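Local coordinates for protein mandelate racemase / muconate lactonizing enzyme (Burkholderia pseudomallei, PDB 2POD) that is of unknown function but belongs to the enolase superfamily, holds a sodium ion in its barrel domain and may act as a lyase, at residues B[386-389]-B[393-396]. Sequence-based numbering, arbitrary orientation.
Sequences PDIR and TIAV
Arg389 and Ile394 bring the two backbones closest, their CA atoms 5.8 Å apart where the short helix 388-391 turns back into strand 394-400, and no hydrogen bond joins the segments. Ile394 meets the helix with its CD1 methyl. Its CG1 stands anti to the carbonyl carbon (chi1 -70°) and the chain runs on extended, which delivers CD1 to Ile388 by van der Waals contact with both backbone and side chain: Ile394 CD1 lies 3.4 Å from Ile388 O and 3.8 Å from Ile388 CG1, the side chains crossing at about a right angle. Ile388 is buried, whereas Arg389 and Val396 mark the more open side. There the arginine, extended from CG to NE, passes across Val396, with Arg389 NE 3.7 Å from Val396 CG1; the methyl meets the guanidinium obliquely, as a van der Waals contact. The charge itself is answered elsewhere, by a salt bridge from Arg389 NH1 to Glu9 OE1 on strand 5-13. Leu11 of that same strand touches Arg389, Ile394 and Val396. Only three residues separate the segments, and the contact packs helix 388-391 against the start of strand 394-400. Backbone hydrogen bonds of Thr393 with Glu14 and Ala395 with Arg12 accompany antiparallel pairing with 5-13; the chain, after the barrel, thus adds a fourth strand, outermost within this chain, to the N-terminal domain's antiparallel sheet, within the two-domain enolase-superfamily fold.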
ATOM      1  N   PRO B 386      57.925   6.855  -1.027  1.00 60.10           N
ATOM      2  CA  PRO B 386      58.581   7.402  -2.219  1.00 61.02           C
ATOM      3  C   PRO B 386      59.442   6.390  -2.986  1.00 61.76           C
ATOM      4  O   PRO B 386      59.792   6.639  -4.142  1.00 58.31           O
ATOM      5  CB  PRO B 386      59.460   8.526  -1.654  1.00 63.17           C
ATOM      6  CG  PRO B 386      58.943   8.782  -0.270  1.00 62.76           C
ATOM      7  CD  PRO B 386      58.468   7.456   0.204  1.00 61.23           C
ATOM      8  N   ASP B 387      59.766   5.267  -2.348  1.00 62.79           N
ATOM      9  CA  ASP B 387      60.513   4.185  -2.989  1.00 67.95           C
ATOM     10  C   ASP B 387      59.672   2.917  -3.233  1.00 70.36           C
ATOM     11  O   ASP B 387      60.196   1.795  -3.208  1.00 70.95           O
ATOM     12  CB  ASP B 387      61.784   3.869  -2.183  1.00 68.99           C
ATOM     13  CG  ASP B 387      61.492   3.396  -0.754  1.00 75.76           C
ATOM     14  OD1 ASP B 387      62.383   2.757  -0.153  1.00 80.30           O
ATOM     15  OD2 ASP B 387      60.386   3.658  -0.226  1.00 75.83           O
ATOM     16  N   ILE B 388      58.374   3.108  -3.485  1.00 69.48           N
ATOM     17  CA  ILE B 388      57.394   2.011  -3.497  1.00 65.75           C
ATOM     18  C   ILE B 388      57.612   1.005  -4.634  1.00 66.70           C
ATOM     19  O   ILE B 388      57.400  -0.199  -4.457  1.00 65.35           O
ATOM     20  CB  ILE B 388      55.911   2.537  -3.434  1.00 64.40           C
ATOM     21  CG1 ILE B 388      54.933   1.448  -2.978  1.00 53.47           C
ATOM     22  CG2 ILE B 388      55.470   3.210  -4.741  1.00 61.21           C
ATOM     23  CD1 ILE B 388      55.124   1.010  -1.548  1.00 57.51           C
ATOM     24  N   ARG B 389      58.088   1.503  -5.775  1.00 68.39           N
ATOM     25  CA  ARG B 389      58.360   0.680  -6.956  1.00 70.58           C
ATOM     26  C   ARG B 389      59.565  -0.255  -6.773  1.00 71.05           C
ATOM     27  O   ARG B 389      59.780  -1.154  -7.586  1.00 70.69           O
ATOM     28  CB  ARG B 389      58.558   1.566  -8.191  1.00 68.11           C
ATOM     29  CG  ARG B 389      57.340   2.404  -8.570  1.00 70.29           C
ATOM     30  CD  ARG B 389      57.667   3.358  -9.713  1.00 75.34           C
ATOM     31  NE  ARG B 389      56.474   3.838 -10.414  1.00 75.08           N
ATOM     32  CZ  ARG B 389      55.757   4.907 -10.061  1.00 72.46           C
ATOM     33  NH1 ARG B 389      54.697   5.252 -10.775  1.00 66.75           N
ATOM     34  NH2 ARG B 389      56.086   5.632  -8.995  1.00 75.99           N
ATOM     35  N   THR B 393      56.992  -5.222  -6.485  1.00 63.78           N
ATOM     36  CA  THR B 393      56.862  -5.369  -7.933  1.00 62.84           C
ATOM     37  C   THR B 393      55.532  -4.784  -8.406  1.00 60.76           C
ATOM     38  O   THR B 393      54.473  -5.361  -8.170  1.00 61.33           O
ATOM     39  CB  THR B 393      56.949  -6.844  -8.363  1.00 62.83           C
ATOM     40  OG1 THR B 393      57.863  -7.545  -7.513  1.00 64.69           O
ATOM     41  CG2 THR B 393      57.384  -6.957  -9.819  1.00 61.60           C
ATOM     42  N   ILE B 394      55.593  -3.631  -9.067  1.00 58.61           N
ATOM     43  CA  ILE B 394      54.400  -2.850  -9.362  1.00 55.52           C
ATOM     44  C   ILE B 394      54.249  -2.649 -10.873  1.00 56.13           C
ATOM     45  O   ILE B 394      55.097  -2.027 -11.527  1.00 56.47           O
ATOM     46  CB  ILE B 394      54.399  -1.493  -8.596  1.00 55.77           C
ATOM     47  CG1 ILE B 394      54.189  -1.726  -7.097  1.00 58.38           C
ATOM     48  CG2 ILE B 394      53.303  -0.563  -9.122  1.00 60.87           C
ATOM     49  CD1 ILE B 394      54.483  -0.517  -6.222  1.00 55.98           C
ATOM     50  N   ALA B 395      53.167  -3.186 -11.424  1.00 54.63           N
ATOM     51  CA  ALA B 395      52.829  -2.935 -12.817  1.00 58.32           C
ATOM     52  C   ALA B 395      52.183  -1.556 -12.952  1.00 60.53           C
ATOM     53  O   ALA B 395      51.086  -1.318 -12.440  1.00 63.83           O
ATOM     54  CB  ALA B 395      51.913  -4.027 -13.348  1.00 60.45           C
ATOM     55  N   VAL B 396      52.879  -0.648 -13.625  1.00 59.18           N
ATOM     56  CA  VAL B 396      52.387   0.711 -13.807  1.00 59.58           C
ATOM     57  C   VAL B 396      51.771   0.918 -15.184  1.00 58.64           C
ATOM     58  O   VAL B 396      52.141   0.252 -16.151  1.00 61.48           O
ATOM     59  CB  VAL B 396      53.474   1.791 -13.537  1.00 60.81           C
ATOM     60  CG1 VAL B 396      53.897   1.770 -12.082  1.00 54.98           C
ATOM     61  CG2 VAL B 396      54.682   1.619 -14.466  1.00 68.52           C
TER